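Local coordinates for radical SAM domain protein (Methanothrix thermoacetophila, PDB 6Y1X) that acts as NifB, a radical SAM carbide synthase that carries [4Fe-4S] clusters and helps build the nitrogenase iron-molybdenum cofactor, at residues 114-119 with 137-142; 215-220 with 243-248. All coordinates share one frame; numbering follows the deposited sequence.

Contact 1 (114-119 with 137-142); sequences EPLANE and LCISTN. With SF4 (iron/sulfur cluster), chain C.
Glu114 OE2 is gripped from opposite faces of its carboxylate: Thr141 OG1 donates from the syn side at 2.6 Å, while Leu116 N, in the same short 3-10 turn as Pro115, reaches OE2 at 3.1 Å from above the plane. The other oxygen, OE1, takes the backbone N-H of Asn142 at 2.8 Å in a nearly straight bond (166°). With CG anti to the backbone N (chi1 162°) and a bend at chi2, the acid curls back over its own turn to meet the end of strand 136-141. The carboxylate also stacks on the Asn142 amide, itself held by Leu144 N and Asn60. The loop after strand 104-109 is where radical SAM enzymes carry their GGE motif, and Glu114 is probably its glutamate; in relatives that motif contributes to SAM binding, whereas here the side chain braces the strand end. An alanine here lacks both oxygens and would probably leave Thr141 OG1, Leu116 N and Asn142 N without the carboxylate they share, freeing the turn to shift against the strand. Pro115 CG presses on Ser140 O at 3.1 Å, a buried carbonyl oxygen without a polar partner. One residue on from Pro115, Leu116 CD2 meets Ile139 CD1 at 4.1 Å, the two side chains crossing at about a right angle. Further back along the strand, Cys138 SG binds iron FE4 of the cluster at 2.3 Å; Ser140, two residues on, places CB 3.8 Å from sulfide S2.

Contact 2 (215-220 with 243-248); sequences KVNTVL and IHNVMP
Lys215, which touches an iron-sulfur cluster, runs alongside Ile243, CB to CG2 3.6 Å, where the last two parallel strands of the radical SAM barrel sheet pair; helix 229-239 joins them in a beta-alpha-beta unit. In the conformer described, one of two modelled, its amine reaches Thr162 OG1 and, more tentatively, Asn217 OD1. That amide oxygen has a donor across the strands: Asn245 ND2 comes to Asn217 OD1 at 3.0 Å, from well above the carbonyl plane (61° out of it), and the two amides stand almost perpendicular. Asn245 ND2, and in this conformer Lys215 NZ, would together limit the rotation of the Asn217 amide, whose side chain lies beside Glu75, a ligand of the same cluster. On this face Met247, bent at chi3, brings CE onto Asn217 CB at 3.7 Å and Val219 CG2 at 3.6 Å, closing the row.

The backbone ladder from Val216 N bonded to Ile243 O through to Leu220 N bonded to Met247 O sets these side chains in register. The opposite face looks to helix 229-239, which Val216, Thr218 and His244 all touch. There CG of His244, anti to the backbone N (chi1 -169°), carries the ring across to strand 213-220, where NE2 donates in the ring plane to Thr218 OG1 at 2.8 Å, a hydroxyl bonded also to Leu165 O, while Val246 CG2 sits 3.7 Å above one face of that ring, toward its rim.

Contacts 1 and 2 follow one another along the chain and belong to the same parallel sheet, with centres about 17 Å apart and nearest atoms about 5 Å apart, so they do not touch. Contact 1 secures the C-terminal end of strand 136-141, third in the order across the sheet; contact 2 pairs strand 213-220 with the outermost strand 243-248. Only strand 160-164 separates them, and side chains from both contacts meet it. Both reach the pocket of the cluster bound by Cys138 and Glu75, while contact 1 also borders the second cluster. A single curved sheet thereby presents groups to the same cofactor from strands well separated in sequence.

Contact 1 (114-119 with 137-142)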
# COMPACT_ATOMS: atom_id res chain seq x y z
N GLU A 114 1.18 -7.84 -5.70
CA GLU A 114 -0.01 -7.10 -5.32
C GLU A 114 -0.85 -8.02 -4.45
O GLU A 114 -1.34 -9.05 -4.94
CB GLU A 114 -0.81 -6.68 -6.56
CG GLU A 114 -2.28 -6.29 -6.32
CD GLU A 114 -2.46 -5.26 -5.21
OE1 GLU A 114 -1.56 -4.41 -5.03
OE2 GLU A 114 -3.50 -5.31 -4.51
N PRO A 115 -1.00 -7.72 -3.15
CA PRO A 115 -1.74 -8.63 -2.27
C PRO A 115 -3.12 -9.03 -2.77
O PRO A 115 -3.47 -10.21 -2.70
CB PRO A 115 -1.80 -7.83 -0.96
CG PRO A 115 -0.48 -7.11 -0.96
CD PRO A 115 -0.37 -6.63 -2.40
N LEU A 116 -3.91 -8.10 -3.32
CA LEU A 116 -5.27 -8.44 -3.70
C LEU A 116 -5.35 -9.26 -4.98
O LEU A 116 -6.43 -9.76 -5.30
CB LEU A 116 -6.12 -7.18 -3.85
CG LEU A 116 -6.19 -6.23 -2.65
CD1 LEU A 116 -7.15 -5.09 -2.92
CD2 LEU A 116 -6.61 -6.99 -1.41
N ALA A 117 -4.25 -9.44 -5.70
CA ALA A 117 -4.23 -10.24 -6.92
C ALA A 117 -3.90 -11.70 -6.65
O ALA A 117 -3.71 -12.46 -7.60
CB ALA A 117 -3.24 -9.65 -7.93
N ASN A 118 -3.81 -12.10 -5.39
CA ASN A 118 -3.39 -13.45 -5.02
C ASN A 118 -4.38 -14.00 -4.01
O ASN A 118 -4.57 -13.40 -2.95
CB ASN A 118 -1.99 -13.44 -4.41
CG ASN A 118 -0.92 -13.02 -5.40
OD1 ASN A 118 -0.23 -13.86 -5.98
ND2 ASN A 118 -0.73 -11.71 -5.54
N GLU A 119 -5.02 -15.13 -4.34
CA GLU A 119 -5.96 -15.71 -3.39
C GLU A 119 -5.28 -16.08 -2.08
O GLU A 119 -5.93 -16.07 -1.03
CB GLU A 119 -6.66 -16.93 -4.00
CG GLU A 119 -7.62 -16.57 -5.11
CD GLU A 119 -8.69 -15.58 -4.66
OE1 GLU A 119 -9.01 -14.66 -5.44
OE2 GLU A 119 -9.22 -15.73 -3.54
N LEU A 137 -4.90 -6.74 11.53
CA LEU A 137 -4.69 -7.26 10.19
C LEU A 137 -4.68 -6.10 9.21
O LEU A 137 -5.60 -5.27 9.21
CB LEU A 137 -5.76 -8.28 9.82
CG LEU A 137 -5.89 -9.50 10.73
CD1 LEU A 137 -7.00 -10.42 10.24
CD2 LEU A 137 -4.57 -10.25 10.83
N CYS A 138 -3.64 -6.05 8.39
CA CYS A 138 -3.33 -4.92 7.54
C CYS A 138 -2.97 -5.43 6.15
O CYS A 138 -2.45 -6.54 6.01
CB CYS A 138 -2.15 -4.11 8.13
SG CYS A 138 -1.78 -2.49 7.37
N ILE A 139 -3.29 -4.64 5.13
CA ILE A 139 -2.89 -4.96 3.77
C ILE A 139 -2.48 -3.68 3.06
O ILE A 139 -2.99 -2.59 3.35
CB ILE A 139 -4.00 -5.69 2.96
CG1 ILE A 139 -5.22 -4.80 2.74
CG2 ILE A 139 -4.39 -7.00 3.59
CD1 ILE A 139 -5.32 -4.22 1.33
N SER A 140 -1.58 -3.84 2.10
CA SER A 140 -1.19 -2.81 1.15
C SER A 140 -1.71 -3.22 -0.22
O SER A 140 -1.84 -4.41 -0.52
CB SER A 140 0.33 -2.64 1.13
OG SER A 140 0.76 -1.84 0.03
N THR A 141 -2.07 -2.24 -1.04
CA THR A 141 -2.57 -2.54 -2.37
C THR A 141 -2.29 -1.38 -3.31
O THR A 141 -2.20 -0.23 -2.88
CB THR A 141 -4.09 -2.84 -2.36
OG1 THR A 141 -4.55 -3.11 -3.69
CG2 THR A 141 -4.87 -1.67 -1.78
N ASN A 142 -2.15 -1.69 -4.59
CA ASN A 142 -2.14 -0.63 -5.59
C ASN A 142 -3.55 -0.13 -5.89
O ASN A 142 -3.71 0.85 -6.62
CB ASN A 142 -1.43 -1.10 -6.87
CG ASN A 142 -2.09 -2.30 -7.53
OD1 ASN A 142 -3.31 -2.45 -7.53
ND2 ASN A 142 -1.28 -3.18 -8.10
FE1 SF4 C . 2.06 -1.03 5.05
FE2 SF4 C . 2.66 -0.96 7.70
FE3 SF4 C . 2.98 -3.25 6.26
FE4 SF4 C . 0.45 -2.34 6.85
S1 SF4 C . 2.03 -3.08 8.35
S2 SF4 C . 1.19 -3.15 4.83
S3 SF4 C . 0.79 -0.07 6.71
S4 SF4 C . 4.15 -1.29 5.98

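Contact 2 (215-220 with 243-248)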
# COMPACT_ATOMS: atom_id res chain seq x y z
N LYS A 215 -4.56 4.41 4.82
CA LYS A 215 -3.34 5.16 4.59
C LYS A 215 -3.07 5.20 3.09
O LYS A 215 -3.24 4.20 2.40
CB LYS A 215 -2.17 4.51 5.33
CG LYS A 215 -0.78 4.87 4.85
CD LYS A 215 0.26 4.43 5.88
CE LYS A 215 1.60 4.10 5.25
NZ LYS A 215 1.56 2.83 4.48
N VAL A 216 -2.67 6.36 2.59
CA VAL A 216 -2.35 6.50 1.17
C VAL A 216 -0.86 6.78 1.05
O VAL A 216 -0.34 7.71 1.67
CB VAL A 216 -3.19 7.60 0.50
CG1 VAL A 216 -2.58 7.97 -0.85
CG2 VAL A 216 -4.61 7.10 0.34
N ASN A 217 -0.17 5.93 0.29
CA ASN A 217 1.21 6.20 -0.11
C ASN A 217 1.22 6.95 -1.42
O ASN A 217 0.41 6.67 -2.32
CB ASN A 217 1.98 4.89 -0.30
CG ASN A 217 2.19 4.13 0.99
OD1 ASN A 217 2.09 4.67 2.09
ND2 ASN A 217 2.51 2.85 0.85
N THR A 218 2.16 7.89 -1.56
CA THR A 218 2.42 8.52 -2.84
C THR A 218 3.92 8.53 -3.08
O THR A 218 4.68 9.01 -2.23
CB THR A 218 1.88 9.96 -2.90
OG1 THR A 218 0.46 9.95 -2.73
CG2 THR A 218 2.23 10.62 -4.24
N VAL A 219 4.34 7.98 -4.22
CA VAL A 219 5.74 8.04 -4.62
C VAL A 219 5.97 9.40 -5.24
O VAL A 219 5.30 9.77 -6.21
CB VAL A 219 6.10 6.91 -5.60
CG1 VAL A 219 7.58 6.95 -5.94
CG2 VAL A 219 5.74 5.56 -5.01
N LEU A 220 6.90 10.16 -4.68
CA LEU A 220 7.18 11.50 -5.17
C LEU A 220 8.15 11.40 -6.34
O LEU A 220 9.34 11.12 -6.15
CB LEU A 220 7.74 12.36 -4.04
CG LEU A 220 7.88 13.86 -4.30
CD1 LEU A 220 6.52 14.49 -4.52
CD2 LEU A 220 8.59 14.49 -3.12
N ILE A 243 -4.32 9.06 6.84
CA ILE A 243 -2.95 9.54 6.86
C ILE A 243 -2.34 9.37 5.48
O ILE A 243 -2.71 8.48 4.72
CB ILE A 243 -2.13 8.81 7.96
CG1 ILE A 243 -0.77 9.47 8.18
CG2 ILE A 243 -1.99 7.32 7.65
CD1 ILE A 243 -0.02 8.94 9.38
N HIS A 244 -1.37 10.23 5.17
CA HIS A 244 -0.74 10.29 3.86
C HIS A 244 0.76 10.09 4.03
O HIS A 244 1.38 10.77 4.86
CB HIS A 244 -1.01 11.65 3.21
CG HIS A 244 -0.64 11.73 1.76
ND1 HIS A 244 -0.47 12.93 1.11
CD2 HIS A 244 -0.44 10.77 0.83
CE1 HIS A 244 -0.17 12.71 -0.16
NE2 HIS A 244 -0.15 11.40 -0.36
N ASN A 245 1.34 9.20 3.24
CA ASN A 245 2.76 8.88 3.33
C ASN A 245 3.41 9.19 1.99
O ASN A 245 3.30 8.41 1.04
CB ASN A 245 2.95 7.41 3.72
CG ASN A 245 4.40 6.98 3.70
OD1 ASN A 245 5.30 7.79 3.91
ND2 ASN A 245 4.63 5.70 3.42
N VAL A 246 4.11 10.32 1.92
CA VAL A 246 4.81 10.71 0.71
C VAL A 246 6.22 10.13 0.74
O VAL A 246 7.00 10.43 1.65
CB VAL A 246 4.84 12.23 0.55
CG1 VAL A 246 5.52 12.62 -0.75
CG2 VAL A 246 3.41 12.77 0.58
N MET A 247 6.53 9.28 -0.24
CA MET A 247 7.78 8.56 -0.30
C MET A 247 8.62 9.07 -1.47
O MET A 247 8.09 9.20 -2.58
CB MET A 247 7.53 7.06 -0.47
CG MET A 247 6.49 6.48 0.47
SD MET A 247 6.13 4.75 0.11
CE MET A 247 5.46 4.87 -1.53
N PRO A 248 9.90 9.34 -1.27
CA PRO A 248 10.75 9.73 -2.40
C PRO A 248 10.90 8.58 -3.39
O PRO A 248 10.98 7.41 -3.02
CB PRO A 248 12.09 10.08 -1.73
CG PRO A 248 12.10 9.27 -0.48
CD PRO A 248 10.66 9.27 -0.01